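Local coordinates for SusD superfamily protein (Parabacteroides distasonis, PDB 3OTN) that probably binds carbohydrate or another nutrient at the bacterial outer membrane as a SusD-family protein, at residues 28-31 against 32-35; 85-88 against 89-92; 378-381 against 382-385. All coordinates share one frame; numbering follows the deposited sequence.

Interaction 1: residues 28-31 against 32-35; sequences LKNT and VFNK
With CG of F33 turned beside its own backbone N (chi1 -53°) and CG of N30 set the same way (chi1 -73°), the phenyl ring and the carboxamide come together on one side of a short 3-10 turn. Their planes stand 59° apart, and OD1 of N30 lies 3.9 Å from CE2 of F33, a van der Waals contact. The ring also touches the backbone of N30, its CD2 lying 3.4 Å from N30 O. One face of the same ring receives CG1 of V32, offset toward the rim. The turn is held by i to i+3 bonds: V32 N donates to K29 O at 3.1 Å, F33 N to N30 O, and N34 N to T31 O at 3.0 Å. In each the donor stands well above the carbonyl plane, in keeping with the tight winding. K35 sets its CB 3.2 Å from T31 O. Replacing F33 by an alanine would probably leave the N30 amide and CG1 of V32 without their aromatic neighbour and open a gap beside N30. An asparagine suits position 30 because ND2 can donate to Y251 OH while its flat amide lies by the ring. The turn links helix 15-25 to strand 36-37; K29 and V32 rest on helix 79-100, whose D85 pairs with K35 NZ, while N30 and F33 pack on helix 108-133, where the F33 ring meets Y128.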
ATOM      1  N   LEU A  28     -12.140   8.154   8.206  1.00 17.47           N
ATOM      2  CA  LEU A  28     -11.351   9.327   8.596  1.00 19.08           C
ATOM      3  C   LEU A  28      -9.878   9.018   8.735  1.00 18.61           C
ATOM      4  O   LEU A  28      -9.030   9.759   8.238  1.00 17.98           O
ATOM      5  CB  LEU A  28     -11.868   9.933   9.906  1.00 18.51           C
ATOM      6  CG  LEU A  28     -13.251  10.573   9.850  1.00 24.71           C
ATOM      7  CD1 LEU A  28     -13.649  11.046  11.269  1.00 24.84           C
ATOM      8  CD2 LEU A  28     -13.276  11.683   8.805  1.00 20.31           C
ATOM      9  N   LYS A  29      -9.576   7.888   9.368  1.00 18.42           N
ATOM     10  CA  LYS A  29      -8.180   7.539   9.623  1.00 19.88           C
ATOM     11  C   LYS A  29      -7.527   6.800   8.443  1.00 18.13           C
ATOM     12  O   LYS A  29      -6.392   6.336   8.556  1.00 18.71           O
ATOM     13  CB  LYS A  29      -8.025   6.836  10.986  1.00 19.54           C
ATOM     14  CG  LYS A  29      -8.158   7.815  12.177  1.00 24.65           C
ATOM     15  CD  LYS A  29      -6.910   8.699  12.251  1.00 29.00           C
ATOM     16  CE  LYS A  29      -6.875   9.593  13.445  1.00 39.79           C
ATOM     17  NZ  LYS A  29      -7.946  10.525  13.374  1.00 25.52           N
ATOM     18  N   ASN A  30      -8.206   6.746   7.288  1.00 19.41           N
ATOM     19  CA  ASN A  30      -7.542   6.408   6.019  1.00 18.78           C
ATOM     20  C   ASN A  30      -6.375   7.355   5.621  1.00 18.19           C
ATOM     21  O   ASN A  30      -5.590   7.037   4.712  1.00 19.32           O
ATOM     22  CB  ASN A  30      -8.552   6.358   4.849  1.00 17.40           C
ATOM     23  CG  ASN A  30      -9.460   5.128   4.870  1.00 18.87           C
ATOM     24  OD1 ASN A  30      -9.697   4.476   5.923  1.00 23.37           O
ATOM     25  ND2 ASN A  30     -10.035   4.838   3.718  1.00 11.59           N
ATOM     26  N   THR A  31      -6.302   8.516   6.261  1.00 17.22           N
ATOM     27  CA  THR A  31      -5.168   9.403   6.165  1.00 18.90           C
ATOM     28  C   THR A  31      -3.872   8.674   6.469  1.00 18.15           C
ATOM     29  O   THR A  31      -2.857   8.961   5.852  1.00 18.32           O
ATOM     30  CB  THR A  31      -5.293  10.593   7.112  1.00 19.94           C
ATOM     31  OG1 THR A  31      -5.474  10.086   8.446  1.00 21.52           O
ATOM     32  CG2 THR A  31      -6.462  11.496   6.708  1.00 20.50           C
ATOM     33  N   VAL A  32      -3.906   7.669   7.336  1.00 19.23           N
ATOM     34  CA  VAL A  32      -2.659   6.951   7.708  1.00 17.88           C
ATOM     35  C   VAL A  32      -1.941   6.285   6.524  1.00 17.90           C
ATOM     36  O   VAL A  32      -0.713   6.116   6.551  1.00 17.70           O
ATOM     37  CB  VAL A  32      -2.903   5.894   8.835  1.00 18.66           C
ATOM     38  CG1 VAL A  32      -3.615   4.648   8.276  1.00 18.84           C
ATOM     39  CG2 VAL A  32      -1.599   5.520   9.504  1.00 20.46           C
ATOM     40  N   PHE A  33      -2.689   5.923   5.477  1.00 16.21           N
ATOM     41  CA  PHE A  33      -2.113   5.205   4.329  1.00 18.40           C
ATOM     42  C   PHE A  33      -1.269   6.136   3.447  1.00 18.71           C
ATOM     43  O   PHE A  33      -0.500   5.651   2.603  1.00 15.87           O
ATOM     44  CB  PHE A  33      -3.191   4.467   3.505  1.00 18.36           C
ATOM     45  CG  PHE A  33      -4.058   3.548   4.338  1.00 18.84           C
ATOM     46  CD1 PHE A  33      -3.475   2.575   5.143  1.00 26.13           C
ATOM     47  CD2 PHE A  33      -5.438   3.657   4.325  1.00 22.39           C
ATOM     48  CE1 PHE A  33      -4.258   1.751   5.964  1.00 27.48           C
ATOM     49  CE2 PHE A  33      -6.230   2.841   5.142  1.00 20.70           C
ATOM     50  CZ  PHE A  33      -5.627   1.906   5.976  1.00 20.32           C
ATOM     51  N   ASN A  34      -1.450   7.453   3.613  1.00 16.13           N
ATOM     52  CA  ASN A  34      -0.577   8.452   2.960  1.00 15.46           C
ATOM     53  C   ASN A  34      -0.831   9.774   3.620  1.00 16.94           C
ATOM     54  O   ASN A  34      -1.836  10.445   3.356  1.00 19.66           O
ATOM     55  CB  ASN A  34      -0.858   8.521   1.447  1.00 17.23           C
ATOM     56  CG  ASN A  34       0.082   9.444   0.709  1.00 17.30           C
ATOM     57  OD1 ASN A  34       0.476  10.478   1.212  1.00 22.71           O
ATOM     58  ND2 ASN A  34       0.420   9.069  -0.536  1.00 16.66           N
ATOM     59  N   LYS A  35       0.040  10.128   4.550  1.00 17.32           N
ATOM     60  CA  LYS A  35      -0.025  11.428   5.145  1.00 18.36           C
ATOM     61  C   LYS A  35       1.359  11.894   5.548  1.00 17.18           C
ATOM     62  O   LYS A  35       2.251  11.081   5.862  1.00 14.23           O
ATOM     63  CB  LYS A  35      -0.953  11.438   6.366  1.00 21.46           C
ATOM     64  CG  LYS A  35      -0.453  10.665   7.588  1.00 20.73           C
ATOM     65  CD  LYS A  35      -1.333  10.936   8.817  1.00 26.92           C
ATOM     66  CE  LYS A  35      -0.526  10.977  10.097  1.00 34.22           C
ATOM     67  NZ  LYS A  35      -1.380  11.132  11.329  1.00 32.55           N
TER

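Interaction 2: residues 85-88 against 89-92; sequences DCYA and GIAN
D85 receives G89 N on its backbone oxygen, O to N 2.9 Å, while its side chain sets off away from the following turn and its carboxylate has K35 as partner. C86 O next accepts from I90 N at 2.9 Å, and the I90 side chain lies against that carbonyl, CD1 being 3.4 Å from C86 O. Y87 accepts from A91 N through its backbone oxygen, and its ring runs beside I90, the two side chains pointing the same way. CG1 of I90 lies beside its own backbone N (chi1 -74°), which extends CD1 back along the helix to within 4.0 Å of Y87 CD1. This apolar pair suits a face turned to helix 108-133, where L129 touches both side chains; the tyrosine's polar end is satisfied by P137 O. A88 adds a small methyl where K29 packs, and its carbonyl has two donors: N92 N at 3.0 Å, with an N-H...O angle of 160°, and a water. The same water makes a weak bond to N92 OD1, at 3.5 Å, tying the side-chain amide loosely to the preceding turn. The i to i+4 bonding is that of a regular alpha-helix, here in helix 79-100 of the helical, TPR-like part of the SusD fold.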
ATOM      1  N   ASP A  85      -2.826   5.930  14.482  1.00 16.35           N
ATOM      2  CA  ASP A  85      -3.935   6.219  13.554  1.00 18.66           C
ATOM      3  C   ASP A  85      -4.714   4.986  13.191  1.00 18.00           C
ATOM      4  O   ASP A  85      -5.908   5.093  13.049  1.00 19.41           O
ATOM      5  CB  ASP A  85      -3.472   6.845  12.244  1.00 18.78           C
ATOM      6  CG  ASP A  85      -2.998   8.283  12.409  1.00 24.86           C
ATOM      7  OD1 ASP A  85      -3.099   8.884  13.514  1.00 26.81           O
ATOM      8  OD2 ASP A  85      -2.475   8.786  11.408  1.00 26.02           O
ATOM      9  N   CYS A  86      -4.045   3.835  13.005  1.00 17.90           N
ATOM     10  CA  CYS A  86      -4.768   2.578  12.825  1.00 18.71           C
ATOM     11  C   CYS A  86      -5.662   2.302  14.024  1.00 17.10           C
ATOM     12  O   CYS A  86      -6.849   1.980  13.860  1.00 19.66           O
ATOM     13  CB  CYS A  86      -3.833   1.385  12.539  1.00 17.86           C
ATOM     14  SG  CYS A  86      -3.179   1.429  10.824  1.00 17.46           S
ATOM     15  N   TYR A  87      -5.124   2.448  15.232  1.00 18.40           N
ATOM     16  CA  TYR A  87      -5.950   2.216  16.419  1.00 17.94           C
ATOM     17  C   TYR A  87      -7.057   3.261  16.588  1.00 17.66           C
ATOM     18  O   TYR A  87      -8.166   2.891  16.996  1.00 17.65           O
ATOM     19  CB  TYR A  87      -5.127   1.992  17.709  1.00 16.85           C
ATOM     20  CG  TYR A  87      -4.794   0.518  17.844  1.00 17.61           C
ATOM     21  CD1 TYR A  87      -5.782  -0.416  18.087  1.00 16.99           C
ATOM     22  CD2 TYR A  87      -3.507   0.062  17.620  1.00 18.87           C
ATOM     23  CE1 TYR A  87      -5.482  -1.775  18.151  1.00 17.95           C
ATOM     24  CE2 TYR A  87      -3.197  -1.269  17.709  1.00 20.92           C
ATOM     25  CZ  TYR A  87      -4.186  -2.189  17.953  1.00 17.93           C
ATOM     26  OH  TYR A  87      -3.833  -3.530  17.986  1.00 18.78           O
ATOM     27  N   ALA A  88      -6.797   4.520  16.230  1.00 16.40           N
ATOM     28  CA  ALA A  88      -7.891   5.535  16.226  1.00 19.01           C
ATOM     29  C   ALA A  88      -8.982   5.127  15.242  1.00 17.59           C
ATOM     30  O   ALA A  88     -10.152   5.227  15.540  1.00 17.57           O
ATOM     31  CB  ALA A  88      -7.347   6.957  15.895  1.00 18.97           C
ATOM     32  N   GLY A  89      -8.583   4.671  14.052  1.00 19.17           N
ATOM     33  CA  GLY A  89      -9.526   4.163  13.060  1.00 19.63           C
ATOM     34  C   GLY A  89     -10.371   2.999  13.565  1.00 19.59           C
ATOM     35  O   GLY A  89     -11.583   2.964  13.336  1.00 15.82           O
ATOM     36  N   ILE A  90      -9.716   2.062  14.261  1.00 18.61           N
ATOM     37  CA  ILE A  90     -10.371   0.891  14.857  1.00 18.44           C
ATOM     38  C   ILE A  90     -11.364   1.339  15.923  1.00 17.94           C
ATOM     39  O   ILE A  90     -12.504   0.830  15.952  1.00 20.88           O
ATOM     40  CB  ILE A  90      -9.309  -0.160  15.396  1.00 17.57           C
ATOM     41  CG1 ILE A  90      -8.658  -0.884  14.212  1.00 17.51           C
ATOM     42  CG2 ILE A  90      -9.966  -1.195  16.373  1.00 13.53           C
ATOM     43  CD1 ILE A  90      -7.216  -1.377  14.519  1.00 14.41           C
ATOM     44  N   ALA A  91     -10.983   2.326  16.733  1.00 19.78           N
ATOM     45  CA  ALA A  91     -11.912   2.896  17.764  1.00 20.46           C
ATOM     46  C   ALA A  91     -13.119   3.522  17.093  1.00 18.19           C
ATOM     47  O   ALA A  91     -14.252   3.344  17.567  1.00 18.77           O
ATOM     48  CB  ALA A  91     -11.224   3.925  18.712  1.00 18.65           C
ATOM     49  N   ASN A  92     -12.896   4.230  15.984  1.00 19.14           N
ATOM     50  CA  ASN A  92     -14.015   4.774  15.196  1.00 21.66           C
ATOM     51  C   ASN A  92     -14.922   3.671  14.698  1.00 19.62           C
ATOM     52  O   ASN A  92     -16.133   3.794  14.795  1.00 19.36           O
ATOM     53  CB  ASN A  92     -13.554   5.629  13.978  1.00 20.45           C
ATOM     54  CG  ASN A  92     -12.965   6.976  14.376  1.00 23.61           C
ATOM     55  OD1 ASN A  92     -13.411   7.601  15.332  1.00 29.40           O
ATOM     56  ND2 ASN A  92     -11.976   7.434  13.625  1.00 17.67           N
TER
HETATM   57  O   HOH W   1     -10.698   7.499  17.463  1.00 33.01           O

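Interaction 3: residues 378-381 against 382-385; sequences PNQQ and SIDI. With EDO (1,2-ethanediol), chain S.
N379 caps the start of helix 380-392: its OD1 accepts from S382 N at 3.1 Å, nearly along the C=O axis. This is an N-cap, for which asparagine is well suited because its short side chain can reach an amide of the first turn. CG of N379 sits between the backbone N and the carbonyl carbon (chi1 68°), which brings OD1 round over that turn. The backbone oxygen of N379 begins the regular i to i+4 bonding by accepting from I383 N at 3.1 Å, and adds a weak bond from S382 N. P378, just before the cap, lays its CB 4.2 Å from CG1 of I383, a small apolar contact beside the helix start. On the more exposed side, Q380 bends at chi2 (62°) and its NE2 donates to D384 OD1 at 2.9 Å. D384 OD1 lies in the plane of the Q380 amide, but NE2 meets it from above the carboxylate plane. The i to i+4 spacing sets the aspartate one turn after Q380, within reach of its amide. Further out, Q371 accepts from S382 OG and N379 N, and Y367 OH bonds N379 ND2, so helix 360-375 fixes the cap. I385 packs on L364 and Y367 of that helix and on I224 of helix 210-225. Its CG1 lies 3.7 Å from NE2 of Q381, which donates to O1 of a 1,2-ethanediol, probably from the crystallisation liquor, at 2.9 Å.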
ATOM      1  N   PRO A 378       0.285 -23.094 -13.758  1.00 30.18           N
ATOM      2  CA  PRO A 378      -0.538 -21.964 -14.147  1.00 32.32           C
ATOM      3  C   PRO A 378      -1.664 -22.388 -15.089  1.00 32.95           C
ATOM      4  O   PRO A 378      -1.444 -23.217 -15.963  1.00 33.16           O
ATOM      5  CB  PRO A 378       0.468 -21.030 -14.842  1.00 32.29           C
ATOM      6  CG  PRO A 378       1.457 -21.941 -15.413  1.00 31.74           C
ATOM      7  CD  PRO A 378       1.593 -23.050 -14.429  1.00 30.81           C
ATOM      8  N   ASN A 379      -2.855 -21.833 -14.896  1.00 32.45           N
ATOM      9  CA  ASN A 379      -3.955 -21.993 -15.860  1.00 31.67           C
ATOM     10  C   ASN A 379      -3.922 -20.840 -16.888  1.00 33.35           C
ATOM     11  O   ASN A 379      -3.093 -19.903 -16.788  1.00 28.50           O
ATOM     12  CB  ASN A 379      -5.310 -22.137 -15.137  1.00 31.44           C
ATOM     13  CG  ASN A 379      -5.783 -20.849 -14.416  1.00 29.93           C
ATOM     14  OD1 ASN A 379      -5.304 -19.741 -14.662  1.00 29.03           O
ATOM     15  ND2 ASN A 379      -6.761 -21.015 -13.542  1.00 25.71           N
ATOM     16  N   GLN A 380      -4.827 -20.893 -17.872  1.00 33.26           N
ATOM     17  CA  GLN A 380      -4.801 -19.923 -18.969  1.00 30.74           C
ATOM     18  C   GLN A 380      -5.020 -18.486 -18.493  1.00 29.86           C
ATOM     19  O   GLN A 380      -4.434 -17.568 -19.058  1.00 28.81           O
ATOM     20  CB  GLN A 380      -5.804 -20.270 -20.081  1.00 33.34           C
ATOM     21  CG  GLN A 380      -5.598 -19.464 -21.390  1.00 29.43           C
ATOM     22  CD  GLN A 380      -4.231 -19.736 -22.020  1.00 38.07           C
ATOM     23  OE1 GLN A 380      -3.808 -20.892 -22.146  1.00 33.31           O
ATOM     24  NE2 GLN A 380      -3.533 -18.678 -22.401  1.00 36.89           N
ATOM     25  N   GLN A 381      -5.857 -18.305 -17.466  1.00 28.60           N
ATOM     26  CA  GLN A 381      -6.167 -16.977 -16.934  1.00 28.47           C
ATOM     27  C   GLN A 381      -4.896 -16.322 -16.375  1.00 27.47           C
ATOM     28  O   GLN A 381      -4.649 -15.151 -16.630  1.00 27.35           O
ATOM     29  CB  GLN A 381      -7.248 -17.075 -15.847  1.00 29.00           C
ATOM     30  CG  GLN A 381      -7.639 -15.751 -15.181  1.00 26.14           C
ATOM     31  CD  GLN A 381      -8.193 -14.738 -16.156  1.00 31.01           C
ATOM     32  OE1 GLN A 381      -9.397 -14.665 -16.308  1.00 30.27           O
ATOM     33  NE2 GLN A 381      -7.318 -13.952 -16.836  1.00 25.15           N
ATOM     34  N   SER A 382      -4.078 -17.107 -15.674  1.00 28.46           N
ATOM     35  CA  SER A 382      -2.830 -16.608 -15.067  1.00 24.39           C
ATOM     36  C   SER A 382      -1.802 -16.313 -16.134  1.00 22.56           C
ATOM     37  O   SER A 382      -1.119 -15.298 -16.068  1.00 24.10           O
ATOM     38  CB  SER A 382      -2.276 -17.614 -14.047  1.00 25.52           C
ATOM     39  OG  SER A 382      -3.168 -17.781 -12.952  1.00 29.12           O
ATOM     40  N   ILE A 383      -1.699 -17.199 -17.122  1.00 26.23           N
ATOM     41  CA  ILE A 383      -0.813 -16.998 -18.260  1.00 26.64           C
ATOM     42  C   ILE A 383      -1.177 -15.697 -18.966  1.00 27.05           C
ATOM     43  O   ILE A 383      -0.302 -14.882 -19.245  1.00 25.81           O
ATOM     44  CB  ILE A 383      -0.858 -18.190 -19.247  1.00 27.62           C
ATOM     45  CG1 ILE A 383      -0.144 -19.406 -18.631  1.00 28.91           C
ATOM     46  CG2 ILE A 383      -0.213 -17.841 -20.623  1.00 27.97           C
ATOM     47  CD1 ILE A 383      -0.353 -20.693 -19.399  1.00 27.86           C
ATOM     48  N   ASP A 384      -2.470 -15.501 -19.229  1.00 28.33           N
ATOM     49  CA  ASP A 384      -2.943 -14.286 -19.906  1.00 27.11           C
ATOM     50  C   ASP A 384      -2.648 -13.022 -19.073  1.00 25.33           C
ATOM     51  O   ASP A 384      -2.302 -12.003 -19.628  1.00 25.98           O
ATOM     52  CB  ASP A 384      -4.455 -14.374 -20.232  1.00 25.85           C
ATOM     53  CG  ASP A 384      -4.780 -15.366 -21.332  1.00 29.35           C
ATOM     54  OD1 ASP A 384      -3.875 -15.801 -22.075  1.00 37.85           O
ATOM     55  OD2 ASP A 384      -5.970 -15.725 -21.461  1.00 31.96           O
ATOM     56  N   ILE A 385      -2.781 -13.094 -17.750  1.00 27.23           N
ATOM     57  CA  ILE A 385      -2.511 -11.947 -16.851  1.00 25.50           C
ATOM     58  C   ILE A 385      -1.040 -11.498 -16.964  1.00 25.31           C
ATOM     59  O   ILE A 385      -0.765 -10.319 -17.210  1.00 28.20           O
ATOM     60  CB  ILE A 385      -2.899 -12.299 -15.381  1.00 25.95           C
ATOM     61  CG1 ILE A 385      -4.418 -12.239 -15.217  1.00 24.84           C
ATOM     62  CG2 ILE A 385      -2.167 -11.403 -14.327  1.00 24.56           C
ATOM     63  CD1 ILE A 385      -4.946 -12.997 -13.983  1.00 22.01           C
TER
HETATM   64  C1  EDO S 632      -8.326 -10.890 -17.543  1.00 49.94           C
HETATM   65  O1  EDO S 632      -7.701 -11.700 -18.546  1.00 49.23           O
HETATM   66  C2  EDO S 632      -7.731  -9.488 -17.572  1.00 48.29           C
HETATM   67  O2  EDO S 632      -8.735  -8.539 -17.190  1.00 57.68           O

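How the interactions relate
Interactions 1 and 2 adjoin, their centres 10 Å apart: K35 NZ and D85 OD2 form a salt bridge of 2.6 Å, and K29 packs on A88, binding the turn at 28-35 to helix 79-100. Both also pack against helix 108-133. Interaction 3 lies about 35 Å from interaction 1 between centres, on the opposite side of the chain's centre, in the C-terminal part of the chain, among helices 210-225, 360-375 and 403-418. The chemistry follows the place. The 3-10 turn, closest to the chain's centre, buries an aromatic ring and amides; the mid-helix segment relies on main-chain bonds and apolar contacts; the helix start, farthest out, uses polar side chains for capping and surface pairing.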